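Local coordinates for protein putative esterase (Uncultured bacterium, PDB 7C4D) that probably hydrolyses carboxylic esters as an alpha/beta hydrolase of marine origin, with a putative serine nucleophile carried on a sharp strand-to-helix turn, at residues D37-I42 / I93-G98; V168-F173 / G252-A257. One frame throughout, in Å; residues are numbered along the deposited sequence.

Interaction 1 (D37-I42 / I93-G98). With SO4 (sulfate ion), chain E; ACT (acetate ion), chain D.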
loop_
_atom_site.group_PDB
_atom_site.type_symbol
_atom_site.label_atom_id
_atom_site.label_comp_id
_atom_site.label_asym_id
_atom_site.label_seq_id
_atom_site.Cartn_x
_atom_site.Cartn_y
_atom_site.Cartn_z
ATOM N N ASP A 37 -9.319 -0.156 5.177
ATOM C CA ASP A 37 -10.421 0.798 5.173
ATOM C C ASP A 37 -10.398 1.760 3.999
ATOM O O ASP A 37 -11.451 2.244 3.596
ATOM C CB ASP A 37 -10.558 1.571 6.484
ATOM C CG ASP A 37 -11.139 0.688 7.583
ATOM O OD1 ASP A 37 -11.554 -0.434 7.288
ATOM O OD2 ASP A 37 -11.154 1.127 8.702
ATOM N N ASN A 38 -9.214 2.075 3.472
ATOM C CA ASN A 38 -9.172 3.022 2.357
ATOM C C ASN A 38 -9.630 2.335 1.056
ATOM O O ASN A 38 -9.784 2.997 0.043
ATOM C CB ASN A 38 -7.787 3.668 2.249
ATOM C CG ASN A 38 -7.406 4.449 3.501
ATOM O OD1 ASN A 38 -8.180 5.257 3.987
ATOM N ND2 ASN A 38 -6.228 4.222 4.031
ATOM N N TRP A 39 -9.841 1.011 1.081
ATOM C CA TRP A 39 -10.181 0.247 -0.118
ATOM C C TRP A 39 -11.659 -0.185 -0.091
ATOM O O TRP A 39 -12.084 -0.950 -0.950
ATOM C CB TRP A 39 -9.161 -0.918 -0.341
ATOM C CG TRP A 39 -7.829 -0.355 -0.742
ATOM C CD1 TRP A 39 -6.874 0.169 0.090
ATOM C CD2 TRP A 39 -7.377 -0.083 -2.082
ATOM N NE1 TRP A 39 -5.831 0.669 -0.646
ATOM C CE2 TRP A 39 -6.105 0.532 -1.978
ATOM C CE3 TRP A 39 -7.867 -0.374 -3.357
ATOM C CZ2 TRP A 39 -5.391 0.952 -3.101
ATOM C CZ3 TRP A 39 -7.135 -0.010 -4.465
ATOM C CH2 TRP A 39 -5.905 0.646 -4.341
ATOM N N ILE A 40 -12.451 0.321 0.876
ATOM C CA ILE A 40 -13.840 -0.098 1.092
ATOM C C ILE A 40 -14.667 0.119 -0.182
ATOM O O ILE A 40 -15.351 -0.762 -0.663
ATOM C CB ILE A 40 -14.468 0.619 2.321
ATOM C CG1 ILE A 40 -14.015 -0.009 3.640
ATOM C CG2 ILE A 40 -16.010 0.710 2.252
ATOM C CD1 ILE A 40 -14.222 0.868 4.858
ATOM N N SER A 41 -14.592 1.312 -0.731
ATOM C CA SER A 41 -15.388 1.720 -1.861
ATOM C C SER A 41 -15.004 0.941 -3.127
ATOM O O SER A 41 -15.891 0.605 -3.896
ATOM C CB SER A 41 -15.254 3.217 -2.015
ATOM O OG SER A 41 -15.846 3.677 -3.212
ATOM N N ILE A 42 -13.707 0.643 -3.350
ATOM C CA ILE A 42 -13.283 -0.151 -4.499
ATOM C C ILE A 42 -13.661 -1.635 -4.341
ATOM O O ILE A 42 -14.161 -2.254 -5.288
ATOM C CB ILE A 42 -11.817 0.132 -4.892
ATOM C CG1 ILE A 42 -11.765 1.415 -5.714
ATOM C CG2 ILE A 42 -11.131 -1.057 -5.627
ATOM C CD1 ILE A 42 -10.525 2.185 -5.511
ATOM N N ILE A 93 -3.664 -6.750 -5.786
ATOM C CA ILE A 93 -3.465 -5.335 -6.017
ATOM C C ILE A 93 -2.628 -4.758 -4.858
ATOM O O ILE A 93 -2.966 -4.947 -3.698
ATOM C CB ILE A 93 -4.831 -4.607 -6.107
ATOM C CG1 ILE A 93 -5.755 -5.211 -7.175
ATOM C CG2 ILE A 93 -4.618 -3.105 -6.300
ATOM C CD1 ILE A 93 -7.217 -4.780 -7.068
ATOM N N GLY A 94 -1.537 -4.065 -5.173
ATOM C CA GLY A 94 -0.691 -3.436 -4.167
ATOM C C GLY A 94 -0.445 -1.988 -4.555
ATOM O O GLY A 94 0.073 -1.721 -5.637
ATOM N N HIS A 95 -0.836 -1.085 -3.671
ATOM C CA HIS A 95 -0.669 0.347 -3.865
ATOM C C HIS A 95 0.598 0.788 -3.134
ATOM O O HIS A 95 0.720 0.567 -1.925
ATOM C CB HIS A 95 -1.888 1.112 -3.340
ATOM C CG HIS A 95 -1.716 2.588 -3.398
ATOM N ND1 HIS A 95 -1.681 3.371 -2.292
ATOM C CD2 HIS A 95 -1.483 3.416 -4.437
ATOM C CE1 HIS A 95 -1.468 4.621 -2.643
ATOM N NE2 HIS A 95 -1.378 4.669 -3.945
ATOM N N SER A 96 1.530 1.389 -3.892
ATOM C CA SER A 96 2.773 1.943 -3.371
ATOM C C SER A 96 3.540 0.919 -2.524
ATOM O O SER A 96 3.963 -0.125 -3.050
ATOM C CB SER A 96 2.553 3.233 -2.648
ATOM O OG SER A 96 3.699 4.068 -2.830
ATOM N N MET A 97 3.671 1.187 -1.213
ATOM C CA MET A 97 4.413 0.270 -0.364
ATOM C C MET A 97 3.822 -1.121 -0.543
ATOM O O MET A 97 4.556 -2.097 -0.665
ATOM C CB MET A 97 4.349 0.666 1.119
ATOM C CG MET A 97 4.970 -0.363 2.046
ATOM S SD MET A 97 4.817 -0.016 3.824
ATOM C CE MET A 97 3.136 -0.535 4.193
ATOM N N GLY A 98 2.488 -1.185 -0.609
ATOM C CA GLY A 98 1.771 -2.439 -0.837
ATOM C C GLY A 98 2.124 -3.068 -2.191
ATOM O O GLY A 98 2.211 -4.289 -2.314
HETATM S S SO4 E . -3.990 3.501 0.827
HETATM O O1 SO4 E . -4.550 3.060 2.076
HETATM O O2 SO4 E . -2.751 4.196 1.103
HETATM O O3 SO4 E . -3.699 2.366 -0.026
HETATM O O4 SO4 E . -4.905 4.381 0.159
HETATM C C ACT D . 3.797 4.682 0.261
HETATM O O ACT D . 3.136 5.678 -0.116
HETATM O OXT ACT D . 3.285 3.562 0.462
HETATM C CH3 ACT D . 5.325 4.794 0.481
#
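Trp39, at the end of a 3-10 turn that leads into helix 40-46, faces His95, the last residue of strand 90-95, with their CA atoms 10.2 Å apart. No hydrogen bond joins the two segments directly; side-chain contacts and a sulfate ion connect them. The indole reaches across with its six-membered ring first. Its CZ2 comes to 3.5 Å from His95 CB, and the two side chains cross at about a right angle. Two residues earlier in the strand, Ile93 CG2 lies 4.4 Å from Trp39 CZ3, a looser apolar contact. His95 CG is anti to the backbone N (chi1 175°), a torsion that swings the imidazole off the strand.

Residues Gly94 to Gly98 have the GxSxG pattern of a nucleophile elbow, the hallmark of the alpha/beta hydrolase fold. Ser96 sits at its tip with a positive phi of 52°, consistent with the strained nucleophile position of that family. Met97 N, at the start of helix 97-108, donates to acetate OXT at 2.9 Å. Leu32 N also donates to this acetate, consistent with an oxyanion hole.

The sulfate, probably from the crystallisation liquor, bridges the segments. Trp39 NE1 donates to its O3 at 2.8 Å, with the oxygen in the indole plane and an N-H...O angle of 156°. His95 ND1 reaches the same O3 only weakly, at 3.2 Å, since the stronger polar partner of this histidine is His253 O, on NE2. Asn38 ND2 holds a second sulfate oxygen, O1, at 2.8 Å, while Asn38 OD1 is taken by Lys176 NZ.

Interaction 2 (V168-F173 / G252-A257). With SO4 (sulfate ion), chain E; ACT (acetate ion), chain D.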
loop_
_atom_site.group_PDB
_atom_site.type_symbol
_atom_site.label_atom_id
_atom_site.label_comp_id
_atom_site.label_asym_id
_atom_site.label_seq_id
_atom_site.Cartn_x
_atom_site.Cartn_y
_atom_site.Cartn_z
ATOM N N VAL A 168 -5.554 18.649 2.343
ATOM C CA VAL A 168 -6.472 18.245 3.396
ATOM C C VAL A 168 -6.709 16.739 3.327
ATOM O O VAL A 168 -6.881 16.091 4.358
ATOM C CB VAL A 168 -7.797 19.037 3.382
ATOM C CG1 VAL A 168 -7.615 20.467 3.878
ATOM C CG2 VAL A 168 -8.505 18.999 2.030
ATOM N N GLN A 169 -6.706 16.199 2.102
ATOM C CA GLN A 169 -6.914 14.776 1.886
ATOM C C GLN A 169 -5.791 13.992 2.559
ATOM O O GLN A 169 -6.067 13.024 3.261
ATOM C CB GLN A 169 -7.060 14.461 0.397
ATOM C CG GLN A 169 -8.101 15.328 -0.295
ATOM C CD GLN A 169 -7.493 16.029 -1.484
ATOM O OE1 GLN A 169 -7.654 17.234 -1.669
ATOM N NE2 GLN A 169 -6.763 15.276 -2.294
ATOM N N LEU A 170 -4.545 14.443 2.361
ATOM C CA LEU A 170 -3.374 13.894 3.038
ATOM C C LEU A 170 -3.537 13.999 4.555
ATOM O O LEU A 170 -3.274 13.038 5.275
ATOM C CB LEU A 170 -2.131 14.636 2.535
ATOM C CG LEU A 170 -0.767 14.112 2.977
ATOM C CD1 LEU A 170 -0.641 12.605 2.751
ATOM C CD2 LEU A 170 0.331 14.865 2.235
ATOM N N ARG A 171 -4.027 15.158 5.016
ATOM C CA ARG A 171 -4.236 15.429 6.429
ATOM C C ARG A 171 -5.186 14.396 7.029
ATOM O O ARG A 171 -4.840 13.784 8.032
ATOM C CB ARG A 171 -4.745 16.857 6.662
ATOM C CG ARG A 171 -3.690 17.956 6.593
ATOM C CD ARG A 171 -4.261 19.343 6.308
ATOM N NE ARG A 171 -4.778 20.119 7.433
ATOM C CZ ARG A 171 -6.042 20.121 7.859
ATOM N NH1 ARG A 171 -6.392 20.874 8.888
ATOM N NH2 ARG A 171 -6.954 19.371 7.267
ATOM N N MET A 172 -6.379 14.214 6.433
ATOM C CA MET A 172 -7.373 13.288 6.981
ATOM C C MET A 172 -6.981 11.829 6.747
ATOM O O MET A 172 -7.331 10.969 7.561
ATOM C CB MET A 172 -8.786 13.507 6.432
ATOM C CG MET A 172 -9.637 14.406 7.308
ATOM S SD MET A 172 -9.464 16.141 6.816
ATOM C CE MET A 172 -10.316 16.138 5.236
ATOM N N PHE A 173 -6.269 11.578 5.635
ATOM C CA PHE A 173 -5.646 10.296 5.330
ATOM C C PHE A 173 -4.803 9.858 6.533
ATOM O O PHE A 173 -4.999 8.761 7.096
ATOM C CB PHE A 173 -4.911 10.376 3.979
ATOM C CG PHE A 173 -4.138 9.132 3.630
ATOM C CD1 PHE A 173 -4.767 8.040 3.038
ATOM C CD2 PHE A 173 -2.796 9.028 3.952
ATOM C CE1 PHE A 173 -4.077 6.862 2.783
ATOM C CE2 PHE A 173 -2.097 7.855 3.698
ATOM C CZ PHE A 173 -2.740 6.775 3.120
ATOM N N GLY A 252 -3.303 11.600 -9.103
ATOM C CA GLY A 252 -1.974 11.654 -8.508
ATOM C C GLY A 252 -1.555 10.290 -7.967
ATOM O O GLY A 252 -1.793 9.253 -8.588
ATOM N N HIS A 253 -0.985 10.301 -6.766
ATOM C CA HIS A 253 -0.447 9.099 -6.164
ATOM C C HIS A 253 -1.544 8.222 -5.544
ATOM O O HIS A 253 -1.394 7.003 -5.499
ATOM C CB HIS A 253 0.721 9.464 -5.250
ATOM C CG HIS A 253 1.346 8.269 -4.605
ATOM N ND1 HIS A 253 2.039 7.313 -5.324
ATOM C CD2 HIS A 253 1.358 7.856 -3.316
ATOM C CE1 HIS A 253 2.468 6.372 -4.504
ATOM N NE2 HIS A 253 2.072 6.684 -3.268
ATOM N N TRP A 254 -2.638 8.831 -5.061
ATOM C CA TRP A 254 -3.769 8.102 -4.500
ATOM C C TRP A 254 -4.857 8.002 -5.558
ATOM O O TRP A 254 -5.956 8.500 -5.393
ATOM C CB TRP A 254 -4.257 8.743 -3.188
ATOM C CG TRP A 254 -3.340 8.479 -2.034
ATOM C CD1 TRP A 254 -3.477 7.498 -1.098
ATOM C CD2 TRP A 254 -2.117 9.161 -1.711
ATOM N NE1 TRP A 254 -2.443 7.534 -0.206
ATOM C CE2 TRP A 254 -1.584 8.535 -0.558
ATOM C CE3 TRP A 254 -1.417 10.240 -2.262
ATOM C CZ2 TRP A 254 -0.381 8.940 0.035
ATOM C CZ3 TRP A 254 -0.238 10.649 -1.671
ATOM C CH2 TRP A 254 0.272 10.010 -0.535
ATOM N N LEU A 255 -4.510 7.360 -6.676
ATOM C CA LEU A 255 -5.353 7.349 -7.861
ATOM C C LEU A 255 -6.671 6.594 -7.634
ATOM O O LEU A 255 -7.676 6.857 -8.296
ATOM C CB LEU A 255 -4.537 6.840 -9.062
ATOM C CG LEU A 255 -4.130 5.366 -9.082
ATOM C CD1 LEU A 255 -3.327 5.084 -10.338
ATOM C CD2 LEU A 255 -3.330 4.951 -7.844
ATOM N N HIS A 256 -6.700 5.679 -6.667
ATOM C CA HIS A 256 -7.914 4.898 -6.457
ATOM C C HIS A 256 -8.936 5.650 -5.608
ATOM O O HIS A 256 -10.109 5.288 -5.583
ATOM C CB HIS A 256 -7.581 3.623 -5.697
ATOM C CG HIS A 256 -6.875 3.916 -4.418
ATOM N ND1 HIS A 256 -5.586 4.468 -4.383
ATOM C CD2 HIS A 256 -7.261 3.752 -3.138
ATOM C CE1 HIS A 256 -5.207 4.591 -3.128
ATOM N NE2 HIS A 256 -6.202 4.138 -2.349
ATOM N N ALA A 257 -8.457 6.622 -4.837
ATOM C CA ALA A 257 -9.325 7.458 -4.026
ATOM C C ALA A 257 -9.815 8.621 -4.880
ATOM O O ALA A 257 -10.962 9.018 -4.755
ATOM C CB ALA A 257 -8.582 7.944 -2.813
HETATM S S SO4 E . -3.990 3.501 0.827
HETATM O O1 SO4 E . -4.550 3.060 2.076
HETATM O O2 SO4 E . -2.751 4.196 1.103
HETATM O O3 SO4 E . -3.699 2.366 -0.026
HETATM O O4 SO4 E . -4.905 4.381 0.159
HETATM C C ACT D . 3.797 4.682 0.261
HETATM O O ACT D . 3.136 5.678 -0.116
HETATM O OXT ACT D . 3.285 3.562 0.462
HETATM C CH3 ACT D . 5.325 4.794 0.481
#
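Phe173 and Trp254 form an edge-to-face (T-shaped) aromatic pair between helix 168-175 and the loop that carries the putative catalytic histidine of this alpha/beta hydrolase, His253. The five-membered ring of Trp254 turns its edge to the Phe173 face, with centroids 4.6 Å apart and planes at 64°. This is the tight part. Trp254 NE1 comes to 3.4 Å from Phe173 CZ, toward the rim of the phenyl ring. With chi1 near 180°, the phenyl ring extends from the helix toward the indole.

One helical turn earlier the packing is looser. Leu170 lends only CD1, 4.3 Å from Trp254 CH2 at the far end of the indole. The touching residues are themselves partly exposed, and the contact lies at the surface.

His253 CD2 lies 3.5 Å above one face of the Trp254 indole, offset toward its rim. His253 ND1 bonds to Asp120 OD2, consistent with a Ser-His-Asp triad. The sulfate lies at the rim of the aromatic pair, where His256 NE2 donates to its O4 at 2.8 Å, in the plane of the imidazole.

Interactions 1 and 2 have centres 11 Å apart and meet at the putative active site. Ser96 OG of 93-98 lies 3.1 Å from His253 NE2 of 252-257, consistent with the presumed triad. His95 NE2 to His253 O, 2.8 Å, is a probable hydrogen bond that ties the strand end to the histidine loop. Trp39 CZ2 also packs 3.4 Å from His256 CD2. Both bound anions are shared. The sulfate takes donors from 37-42, 93-98 and 252-257, plus Gly31 N. The acetate lies between Met97 N and His253 NE2, the latter bond being weak.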